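Local atomic coordinates of beta-galacturonidase (Eisenbergiella tayi, PDB entry 6NCX), a protein that binds galacturonate and probably hydrolyses beta-linked uronic acid sugars as a member of glycoside hydrolase family 2. Residues Ser307-His312 with Gly506-Gln511; Trp373-Glu378 with Arg406-Cys411; Pro422-Tyr427 with Pro460-Glu465. One frame throughout, in Å; residues are numbered along the deposited sequence.

Interaction 1 of 3, residues Ser307-His312 with Gly506-Gln511. With ADA (alpha-D-galactopyranuronic acid), chain I.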
loop_
_atom_site.group_PDB
_atom_site.type_symbol
_atom_site.label_atom_id
_atom_site.label_comp_id
_atom_site.label_asym_id
_atom_site.label_seq_id
_atom_site.Cartn_x
_atom_site.Cartn_y
_atom_site.Cartn_z
ATOM N N SER C 307 -25.595 -0.248 18.345
ATOM C CA SER C 307 -25.000 0.089 19.633
ATOM C C SER C 307 -23.489 0.319 19.499
ATOM O O SER C 307 -22.827 -0.286 18.651
ATOM C CB SER C 307 -25.291 -1.030 20.650
ATOM O OG SER C 307 -25.055 -0.607 21.985
ATOM N N ILE C 308 -22.955 1.211 20.352
ATOM C CA ILE C 308 -21.524 1.474 20.471
ATOM C C ILE C 308 -21.122 1.299 21.930
ATOM O O ILE C 308 -21.893 1.584 22.848
ATOM C CB ILE C 308 -21.103 2.884 19.974
ATOM C CG1 ILE C 308 -21.818 3.985 20.756
ATOM C CG2 ILE C 308 -21.362 3.073 18.482
ATOM C CD1 ILE C 308 -20.969 4.674 21.857
ATOM N N ARG C 309 -19.896 0.843 22.143
ATOM C CA ARG C 309 -19.301 0.771 23.471
ATOM C C ARG C 309 -18.093 1.704 23.524
ATOM O O ARG C 309 -17.181 1.587 22.700
ATOM C CB ARG C 309 -18.913 -0.675 23.817
ATOM C CG ARG C 309 -18.232 -0.789 25.151
ATOM C CD ARG C 309 -17.890 -2.221 25.535
ATOM N NE ARG C 309 -16.983 -2.170 26.677
ATOM C CZ ARG C 309 -15.813 -2.784 26.744
ATOM N NH1 ARG C 309 -15.405 -3.574 25.757
ATOM N NH2 ARG C 309 -15.062 -2.636 27.816
ATOM N N THR C 310 -18.090 2.625 24.495
ATOM C CA THR C 310 -17.099 3.704 24.585
ATOM C C THR C 310 -15.813 3.206 25.244
ATOM O O THR C 310 -15.474 3.544 26.379
ATOM C CB THR C 310 -17.652 4.874 25.384
ATOM O OG1 THR C 310 -17.824 4.460 26.743
ATOM C CG2 THR C 310 -18.989 5.381 24.831
ATOM N N VAL C 311 -15.066 2.400 24.500
ATOM C CA VAL C 311 -13.793 1.906 25.014
ATOM C C VAL C 311 -12.771 3.043 25.002
ATOM O O VAL C 311 -12.623 3.755 24.001
ATOM C CB VAL C 311 -13.326 0.683 24.197
ATOM C CG1 VAL C 311 -14.423 -0.381 24.181
ATOM C CG2 VAL C 311 -12.956 1.065 22.757
ATOM N N HIS C 312 -12.103 3.273 26.132
ATOM C CA HIS C 312 -12.399 2.709 27.450
ATOM C C HIS C 312 -12.511 3.866 28.431
ATOM O O HIS C 312 -11.720 3.942 29.355
ATOM C CB HIS C 312 -11.296 1.755 27.947
ATOM C CG HIS C 312 -11.118 0.525 27.110
ATOM N ND1 HIS C 312 -12.043 -0.499 27.079
ATOM C CD2 HIS C 312 -10.108 0.146 26.291
ATOM C CE1 HIS C 312 -11.610 -1.453 26.276
ATOM N NE2 HIS C 312 -10.442 -1.085 25.783
ATOM N N GLY C 506 -26.044 -10.385 22.831
ATOM C CA GLY C 506 -25.442 -9.772 21.670
ATOM C C GLY C 506 -23.972 -9.527 21.923
ATOM O O GLY C 506 -23.385 -10.111 22.833
ATOM N N VAL C 507 -23.397 -8.621 21.130
ATOM C CA VAL C 507 -21.949 -8.511 21.026
ATOM C C VAL C 507 -21.569 -7.081 20.671
ATOM O O VAL C 507 -22.320 -6.366 20.004
ATOM C CB VAL C 507 -21.385 -9.523 19.986
ATOM C CG1 VAL C 507 -22.087 -9.373 18.626
ATOM C CG2 VAL C 507 -19.868 -9.377 19.843
ATOM N N TYR C 508 -20.404 -6.658 21.163
ATOM C CA TYR C 508 -19.671 -5.512 20.650
ATOM C C TYR C 508 -18.431 -6.064 19.958
ATOM O O TYR C 508 -17.629 -6.759 20.590
ATOM C CB TYR C 508 -19.281 -4.524 21.767
ATOM C CG TYR C 508 -20.456 -3.772 22.325
ATOM C CD1 TYR C 508 -21.131 -4.244 23.445
ATOM C CD2 TYR C 508 -20.928 -2.623 21.709
ATOM C CE1 TYR C 508 -22.225 -3.591 23.938
ATOM C CE2 TYR C 508 -22.036 -1.948 22.204
ATOM C CZ TYR C 508 -22.674 -2.451 23.312
ATOM O OH TYR C 508 -23.764 -1.819 23.824
ATOM N N ILE C 509 -18.295 -5.791 18.659
ATOM C CA ILE C 509 -17.079 -6.169 17.944
ATOM C C ILE C 509 -15.938 -5.265 18.398
ATOM O O ILE C 509 -16.098 -4.038 18.524
ATOM C CB ILE C 509 -17.303 -6.108 16.417
ATOM C CG1 ILE C 509 -18.214 -7.255 15.967
ATOM C CG2 ILE C 509 -15.991 -6.228 15.639
ATOM C CD1 ILE C 509 -18.573 -7.223 14.487
ATOM N N TRP C 510 -14.794 -5.868 18.710
ATOM C CA TRP C 510 -13.554 -5.112 18.829
ATOM C C TRP C 510 -12.818 -5.225 17.496
ATOM O O TRP C 510 -12.390 -6.320 17.104
ATOM C CB TRP C 510 -12.684 -5.603 19.980
ATOM C CG TRP C 510 -11.417 -4.779 20.108
ATOM C CD1 TRP C 510 -10.282 -4.890 19.341
ATOM C CD2 TRP C 510 -11.166 -3.706 21.037
ATOM N NE1 TRP C 510 -9.356 -3.955 19.729
ATOM C CE2 TRP C 510 -9.862 -3.220 20.774
ATOM C CE3 TRP C 510 -11.912 -3.110 22.065
ATOM C CZ2 TRP C 510 -9.287 -2.157 21.506
ATOM C CZ3 TRP C 510 -11.332 -2.060 22.794
ATOM C CH2 TRP C 510 -10.044 -1.593 22.498
ATOM N N GLN C 511 -12.702 -4.110 16.777
ATOM C CA GLN C 511 -13.344 -2.834 17.104
ATOM C C GLN C 511 -13.684 -2.111 15.795
ATOM O O GLN C 511 -13.397 -2.613 14.700
ATOM C CB GLN C 511 -12.444 -1.940 17.968
ATOM C CG GLN C 511 -11.169 -1.509 17.257
ATOM C CD GLN C 511 -10.321 -0.557 18.068
ATOM O OE1 GLN C 511 -10.829 0.379 18.679
ATOM N NE2 GLN C 511 -9.008 -0.797 18.074
HETATM C C1 ADA I . -8.543 -6.300 25.504
HETATM C C2 ADA I . -8.724 -4.788 25.770
HETATM C C3 ADA I . -8.674 -3.909 24.575
HETATM C C4 ADA I . -7.716 -4.347 23.522
HETATM C C5 ADA I . -7.834 -5.849 23.234
HETATM C C6 ADA I . -6.823 -6.361 22.205
HETATM O O1 ADA I . -9.751 -6.926 25.141
HETATM O O2 ADA I . -9.910 -4.595 26.487
HETATM O O3 ADA I . -8.388 -2.586 24.969
HETATM O O4 ADA I . -6.394 -4.081 23.927
HETATM O O5 ADA I . -7.580 -6.598 24.456
HETATM O O6B ADA I . -6.696 -5.824 21.071
HETATM O O6A ADA I . -6.113 -7.348 22.522
#
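Tyr508 carries CG beside its own backbone N (chi1 -71°), which sends its ring across to Ser307 and Arg309; Trp510 instead sets CG opposite its N (chi1 -179°), and its six-membered ring reaches Val311 and His312. Ser307 OG comes in at the edge of the tyrosine ring, near its plane, 2.6 Å from Tyr508 OH. Both hydroxyls are buried and have further partners, Tyr371 OH for the tyrosine and Leu329 O for the serine. A CH-pi contact follows, with Arg309 CB over the tyrosine face, 3.7 Å from the ring centroid. The arginine chain is extended from CG to NE, which carries the guanidinium away from Tyr508 to salt bridges with Glu333 and Glu465 and a hydrogen bond with Asn377. Val311 touches Trp510 through CG2, 3.5 Å from CZ3. His312 follows a cis peptide bond; its ring and that of Trp510 meet at their margins without stacking, NE2 3.3 Å from CZ3. NE2 also hydrogen-bonds O3 of the galacturonate at 2.7 Å, while C4 of the sugar sits over one face of the indole. The two strands do not pair with each other; both flank strand 268-276. The cis peptide after Trp510, at the end of the eighth strand, and the tryptophan platform beneath the sugar are characteristic of the active site of clan A TIM-barrel glycosidases.

Interaction 2 of 3, residues Trp373-Glu378 with Arg406-Cys411. With ADA (alpha-D-galactopyranuronic acid), chain I.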
loop_
_atom_site.group_PDB
_atom_site.type_symbol
_atom_site.label_atom_id
_atom_site.label_comp_id
_atom_site.label_asym_id
_atom_site.label_seq_id
_atom_site.Cartn_x
_atom_site.Cartn_y
_atom_site.Cartn_z
ATOM N N TRP C 373 -23.998 1.265 32.473
ATOM C CA TRP C 373 -22.723 1.799 32.945
ATOM C C TRP C 373 -21.726 0.664 33.094
ATOM O O TRP C 373 -22.010 -0.330 33.774
ATOM C CB TRP C 373 -22.859 2.495 34.302
ATOM C CG TRP C 373 -23.773 3.665 34.338
ATOM C CD1 TRP C 373 -24.944 3.782 35.043
ATOM C CD2 TRP C 373 -23.584 4.908 33.661
ATOM N NE1 TRP C 373 -25.495 5.027 34.842
ATOM C CE2 TRP C 373 -24.685 5.736 33.991
ATOM C CE3 TRP C 373 -22.592 5.404 32.811
ATOM C CZ2 TRP C 373 -24.823 7.034 33.487
ATOM C CZ3 TRP C 373 -22.732 6.686 32.306
ATOM C CH2 TRP C 373 -23.841 7.490 32.649
ATOM N N GLY C 374 -20.557 0.820 32.483
ATOM C CA GLY C 374 -19.508 -0.167 32.630
ATOM C C GLY C 374 -18.400 0.365 33.510
ATOM O O GLY C 374 -18.275 1.583 33.674
ATOM N N ILE C 375 -17.605 -0.523 34.108
ATOM C CA ILE C 375 -16.475 -0.116 34.931
ATOM C C ILE C 375 -15.294 -1.025 34.629
ATOM O O ILE C 375 -15.456 -2.158 34.170
ATOM C CB ILE C 375 -16.767 -0.141 36.465
ATOM C CG1 ILE C 375 -17.097 -1.553 36.959
ATOM C CG2 ILE C 375 -17.848 0.837 36.848
ATOM C CD1 ILE C 375 -17.013 -1.683 38.492
ATOM N N LEU C 376 -14.094 -0.494 34.879
ATOM C CA LEU C 376 -12.874 -1.278 35.077
ATOM C C LEU C 376 -12.704 -2.378 34.023
ATOM O O LEU C 376 -12.566 -3.560 34.340
ATOM C CB LEU C 376 -12.851 -1.867 36.492
ATOM C CG LEU C 376 -12.819 -0.812 37.606
ATOM C CD1 LEU C 376 -12.840 -1.437 39.006
ATOM C CD2 LEU C 376 -11.615 0.114 37.434
ATOM N N ASN C 377 -12.710 -1.963 32.750
ATOM C CA ASN C 377 -12.449 -2.893 31.653
ATOM C C ASN C 377 -11.201 -3.745 31.882
ATOM O O ASN C 377 -10.068 -3.239 31.873
ATOM C CB ASN C 377 -12.309 -2.147 30.317
ATOM C CG ASN C 377 -11.885 -3.078 29.187
ATOM O OD1 ASN C 377 -12.711 -3.780 28.578
ATOM N ND2 ASN C 377 -10.591 -3.113 28.922
ATOM N N GLU C 378 -11.410 -5.049 32.088
ATOM C CA GLU C 378 -10.331 -6.034 32.202
ATOM C C GLU C 378 -9.372 -5.747 33.361
ATOM O O GLU C 378 -8.183 -6.068 33.275
ATOM C CB GLU C 378 -9.539 -6.143 30.898
ATOM C CG GLU C 378 -10.278 -6.788 29.734
ATOM C CD GLU C 378 -9.318 -7.346 28.678
ATOM O OE1 GLU C 378 -8.131 -6.943 28.659
ATOM O OE2 GLU C 378 -9.745 -8.206 27.883
ATOM N N ARG C 406 -25.704 -2.076 35.476
ATOM C CA ARG C 406 -24.262 -1.938 35.572
ATOM C C ARG C 406 -23.581 -3.226 35.121
ATOM O O ARG C 406 -24.160 -4.317 35.197
ATOM C CB ARG C 406 -23.856 -1.611 37.007
ATOM C CG ARG C 406 -24.673 -0.481 37.615
ATOM C CD ARG C 406 -24.577 -0.504 39.126
ATOM N NE ARG C 406 -25.172 -1.712 39.688
ATOM C CZ ARG C 406 -25.145 -2.017 40.982
ATOM N NH1 ARG C 406 -24.546 -1.201 41.845
ATOM N NH2 ARG C 406 -25.717 -3.131 41.415
ATOM N N SER C 407 -22.348 -3.097 34.638
ATOM C CA SER C 407 -21.581 -4.260 34.223
ATOM C C SER C 407 -20.103 -3.887 34.158
ATOM O O SER C 407 -19.714 -2.751 34.437
ATOM C CB SER C 407 -22.092 -4.800 32.883
ATOM O OG SER C 407 -21.416 -5.995 32.546
ATOM N N SER C 408 -19.278 -4.869 33.791
ATOM C CA SER C 408 -17.846 -4.669 33.597
ATOM C C SER C 408 -17.334 -5.726 32.626
ATOM O O SER C 408 -17.625 -6.918 32.792
ATOM C CB SER C 408 -17.092 -4.757 34.925
ATOM O OG SER C 408 -15.699 -4.646 34.711
ATOM N N ALA C 409 -16.572 -5.298 31.622
ATOM C CA ALA C 409 -16.079 -6.228 30.606
ATOM C C ALA C 409 -14.905 -7.004 31.192
ATOM O O ALA C 409 -13.862 -6.424 31.508
ATOM C CB ALA C 409 -15.684 -5.491 29.328
ATOM N N SER C 410 -15.079 -8.309 31.360
ATOM C CA SER C 410 -14.096 -9.134 32.043
ATOM C C SER C 410 -13.279 -9.962 31.064
ATOM O O SER C 410 -13.742 -10.316 29.976
ATOM C CB SER C 410 -14.763 -10.078 33.038
ATOM O OG SER C 410 -13.787 -10.923 33.618
ATOM N N CYS C 411 -12.049 -10.269 31.468
ATOM C CA CYS C 411 -11.241 -11.253 30.762
ATOM C C CYS C 411 -10.683 -12.321 31.702
ATOM O O CYS C 411 -9.858 -13.140 31.270
ATOM C CB CYS C 411 -10.101 -10.571 30.005
ATOM S SG CYS C 411 -8.969 -9.682 31.074
HETATM C C1 ADA I . -8.543 -6.300 25.504
HETATM C C2 ADA I . -8.724 -4.788 25.770
HETATM C C3 ADA I . -8.674 -3.909 24.575
HETATM C C4 ADA I . -7.716 -4.347 23.522
HETATM C C5 ADA I . -7.834 -5.849 23.234
HETATM C C6 ADA I . -6.823 -6.361 22.205
HETATM O O1 ADA I . -9.751 -6.926 25.141
HETATM O O2 ADA I . -9.910 -4.595 26.487
HETATM O O3 ADA I . -8.388 -2.586 24.969
HETATM O O4 ADA I . -6.394 -4.081 23.927
HETATM O O5 ADA I . -7.580 -6.598 24.456
HETATM O O6B ADA I . -6.696 -5.824 21.071
HETATM O O6A ADA I . -6.113 -7.348 22.522
HETATM O O HOH W 1 -15.917 -2.604 31.415
#
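Trp373 and Arg406 form a parallel bridge within a right-handed beta-alpha-beta unit of the TIM barrel, in which helix 384-400 connects strand 370-374 to strand 406-410. The pairing begins with a bond from Ser407 N to Trp373 O (2.9 Å, 149° at the hydrogen). The next bond, Ile375 N to Ser407 O, is weak, bent to 130°. The regular ladder stops here, though Ile375 and Ser408 still lie side by side. Ser408 swings OG opposite its backbone N (chi1 176°) and donates to Ile375 O at 2.6 Å, from a position tilted out of the carbonyl plane. A water molecule donates to the same carbonyl and accepts from Ala409 N; it stands in for a direct bond between Ile375 O and Ala409 N, which are 4.2 Å apart. Direct backbone bonding resumes where Glu378 N donates to Ala409 O, 2.9 Å away.

Two side chains carry the contact into the sugar pocket. Asn377 lays OD1 3.5 Å from Ala409 CB and directs ND2 to O2 of the galacturonate in a hydrogen bond of 2.9 Å. Its OD1 accepts from both Arg309 and Asn428, which fixes the rotation of the amide and so aims ND2 at the sugar. The extended Glu378 chain lies alongside Cys411, whose SG is 3.4 Å from Glu378 CG and similarly close to CD, packing one flank of the acid. Glu378 OE2 stands 3.0 Å from O1 of the sugar. An Asn-Glu pair just beyond the fourth barrel strand is a hallmark of clan A glycosidases, where the glutamate is the usual acid/base, and the placement of Asn377 and Glu378 is consistent with that active-site arrangement.

Interaction 3 of 3, residues Pro422-Tyr427 with Pro460-Glu465. With ADA (alpha-D-galactopyranuronic acid), chain I.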
loop_
_atom_site.group_PDB
_atom_site.type_symbol
_atom_site.label_atom_id
_atom_site.label_comp_id
_atom_site.label_asym_id
_atom_site.label_seq_id
_atom_site.Cartn_x
_atom_site.Cartn_y
_atom_site.Cartn_z
ATOM N N PRO C 422 -22.688 -7.017 39.337
ATOM C CA PRO C 422 -23.378 -6.265 38.275
ATOM C C PRO C 422 -24.689 -6.908 37.829
ATOM O O PRO C 422 -24.952 -8.093 38.055
ATOM C CB PRO C 422 -22.361 -6.270 37.129
ATOM C CG PRO C 422 -21.608 -7.578 37.315
ATOM C CD PRO C 422 -21.524 -7.767 38.813
ATOM N N GLU C 423 -25.512 -6.089 37.157
ATOM C CA GLU C 423 -26.754 -6.595 36.571
ATOM C C GLU C 423 -26.498 -7.451 35.337
ATOM O O GLU C 423 -27.264 -8.381 35.054
ATOM C CB GLU C 423 -27.687 -5.442 36.197
ATOM C CG GLU C 423 -28.471 -4.856 37.361
ATOM C CD GLU C 423 -27.592 -4.086 38.320
ATOM O OE1 GLU C 423 -26.574 -3.515 37.875
ATOM O OE2 GLU C 423 -27.911 -4.051 39.522
ATOM N N VAL C 424 -25.447 -7.151 34.583
ATOM C CA VAL C 424 -25.128 -7.881 33.362
ATOM C C VAL C 424 -23.711 -8.422 33.474
ATOM O O VAL C 424 -22.805 -7.715 33.925
ATOM C CB VAL C 424 -25.289 -6.976 32.122
ATOM C CG1 VAL C 424 -24.859 -7.702 30.852
ATOM C CG2 VAL C 424 -26.747 -6.473 32.023
ATOM N N VAL C 425 -23.529 -9.682 33.095
ATOM C CA VAL C 425 -22.203 -10.287 32.988
ATOM C C VAL C 425 -21.676 -10.067 31.573
ATOM O O VAL C 425 -22.390 -10.303 30.588
ATOM C CB VAL C 425 -22.250 -11.788 33.334
ATOM C CG1 VAL C 425 -20.901 -12.443 33.073
ATOM C CG2 VAL C 425 -22.679 -11.987 34.788
ATOM N N SER C 426 -20.422 -9.621 31.467
ATOM C CA SER C 426 -19.842 -9.268 30.178
ATOM C C SER C 426 -18.417 -9.795 30.060
ATOM O O SER C 426 -17.623 -9.677 30.994
ATOM C CB SER C 426 -19.856 -7.752 29.987
ATOM O OG SER C 426 -21.181 -7.251 29.977
ATOM N N TYR C 427 -18.092 -10.362 28.900
ATOM C CA TYR C 427 -16.796 -10.985 28.687
ATOM C C TYR C 427 -16.137 -10.559 27.373
ATOM O O TYR C 427 -16.797 -10.388 26.337
ATOM C CB TYR C 427 -16.935 -12.509 28.762
ATOM C CG TYR C 427 -16.500 -13.001 30.110
ATOM C CD1 TYR C 427 -17.405 -13.113 31.151
ATOM C CD2 TYR C 427 -15.166 -13.294 30.364
ATOM C CE1 TYR C 427 -17.000 -13.538 32.424
ATOM C CE2 TYR C 427 -14.745 -13.727 31.629
ATOM C CZ TYR C 427 -15.667 -13.845 32.651
ATOM O OH TYR C 427 -15.267 -14.266 33.899
ATOM N N PRO C 460 -28.329 -11.565 32.457
ATOM C CA PRO C 460 -28.070 -11.365 31.026
ATOM C C PRO C 460 -26.571 -11.317 30.777
ATOM O O PRO C 460 -25.789 -10.961 31.661
ATOM C CB PRO C 460 -28.744 -10.018 30.713
ATOM C CG PRO C 460 -29.648 -9.737 31.888
ATOM C CD PRO C 460 -28.983 -10.388 33.062
ATOM N N PHE C 461 -26.179 -11.690 29.556
ATOM C CA PHE C 461 -24.790 -11.982 29.221
ATOM C C PHE C 461 -24.438 -11.352 27.877
ATOM O O PHE C 461 -25.161 -11.533 26.895
ATOM C CB PHE C 461 -24.567 -13.502 29.188
ATOM C CG PHE C 461 -23.204 -13.921 28.712
ATOM C CD1 PHE C 461 -22.070 -13.653 29.471
ATOM C CD2 PHE C 461 -23.055 -14.612 27.513
ATOM C CE1 PHE C 461 -20.804 -14.052 29.031
ATOM C CE2 PHE C 461 -21.794 -15.011 27.075
ATOM C CZ PHE C 461 -20.671 -14.731 27.838
ATOM N N LEU C 462 -23.323 -10.626 27.833
ATOM C CA LEU C 462 -22.857 -9.975 26.613
ATOM C C LEU C 462 -21.413 -10.361 26.337
ATOM O O LEU C 462 -20.608 -10.492 27.263
ATOM C CB LEU C 462 -22.928 -8.442 26.707
ATOM C CG LEU C 462 -24.298 -7.775 26.794
ATOM C CD1 LEU C 462 -24.144 -6.387 27.359
ATOM C CD2 LEU C 462 -24.991 -7.745 25.435
ATOM N N ILE C 463 -21.087 -10.538 25.060
ATOM C CA ILE C 463 -19.696 -10.574 24.639
ATOM C C ILE C 463 -19.338 -9.124 24.322
ATOM O O ILE C 463 -19.736 -8.571 23.300
ATOM C CB ILE C 463 -19.469 -11.528 23.466
ATOM C CG1 ILE C 463 -19.613 -12.978 23.938
ATOM C CG2 ILE C 463 -18.082 -11.329 22.878
ATOM C CD1 ILE C 463 -18.481 -13.431 24.821
ATOM N N THR C 464 -18.640 -8.481 25.249
ATOM C CA THR C 464 -18.300 -7.078 25.086
ATOM C C THR C 464 -17.076 -6.859 24.205
ATOM O O THR C 464 -16.800 -5.717 23.845
ATOM C CB THR C 464 -18.099 -6.425 26.462
ATOM O OG1 THR C 464 -17.442 -7.337 27.355
ATOM C CG2 THR C 464 -19.441 -6.068 27.032
ATOM N N GLU C 465 -16.373 -7.916 23.812
ATOM C CA GLU C 465 -15.270 -7.786 22.871
ATOM C C GLU C 465 -15.054 -9.112 22.155
ATOM O O GLU C 465 -14.910 -10.150 22.802
ATOM C CB GLU C 465 -13.983 -7.362 23.583
ATOM C CG GLU C 465 -13.913 -5.894 23.911
ATOM C CD GLU C 465 -12.600 -5.492 24.519
ATOM O OE1 GLU C 465 -12.581 -4.503 25.294
ATOM O OE2 GLU C 465 -11.588 -6.171 24.222
HETATM C C1 ADA I . -8.543 -6.300 25.504
HETATM C C2 ADA I . -8.724 -4.788 25.770
HETATM C C3 ADA I . -8.674 -3.909 24.575
HETATM C C4 ADA I . -7.716 -4.347 23.522
HETATM C C5 ADA I . -7.834 -5.849 23.234
HETATM C C6 ADA I . -6.823 -6.361 22.205
HETATM O O1 ADA I . -9.751 -6.926 25.141
HETATM O O2 ADA I . -9.910 -4.595 26.487
HETATM O O3 ADA I . -8.388 -2.586 24.969
HETATM O O4 ADA I . -6.394 -4.081 23.927
HETATM O O5 ADA I . -7.580 -6.598 24.456
HETATM O O6B ADA I . -6.696 -5.824 21.071
HETATM O O6A ADA I . -6.113 -7.348 22.522
#
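Ser426 and Thr464 meet at the tight part of this contact, with Ser426 CB 3.4 Å from Thr464 CG2, closer than normal for two carbons. With Thr464 OG1 between the backbone N and the carbonyl carbon (chi1 38°), CG2 is turned onto Ser426. Leu462 shares the face of Ser426, and Trp331 touches both of them and Thr464. The other face carries Val425, Tyr427, Phe461 and Ile463. Here Tyr427 CD1 comes to the edge of the phenylalanine ring, 4.1 Å from Phe461 CE1, and helix 439-453 covers the pair. Between the faces runs a parallel ladder: Val425 N to Pro460 O, Leu462 N to Val425 O (2.9 Å) and Tyr427 N to Leu462 O. A last bond, Thr464 N to Tyr427 O, is bent to 130°. By contrast, ahead of the strand the contact thins out: partly exposed Glu423 reaches Pro460 CD with its main-chain O, and its carboxylate turns away to Arg406. At the far end Glu465 OE1 accepts from O2 of the galacturonate (2.9 Å) and is paired with Arg309. Glu465, near the end of the seventh barrel strand, is placed as the nucleophile is in clan A glycosidases, consistent with that role.

All three interactions belong to one TIM barrel and meet at the bound galacturonate. The centres of interactions 1 and 2 lie about 12 Å apart, those of interactions 1 and 3 about 11 Å, and those of interactions 2 and 3 about 8 Å. Interactions 2 and 3 follow each other along the chain, each within a beta-alpha-beta unit, and both are nested in the long loop closed by interaction 1. Strand 406-410 is the sheet neighbour of strand 425-428, and strand 461-466 that of strand 504-509, where Tyr508 N lies 2.9 Å from Ile463 O. Sugar-binding residues from strand ends far apart in sequence are thus gathered on one rim of the barrel.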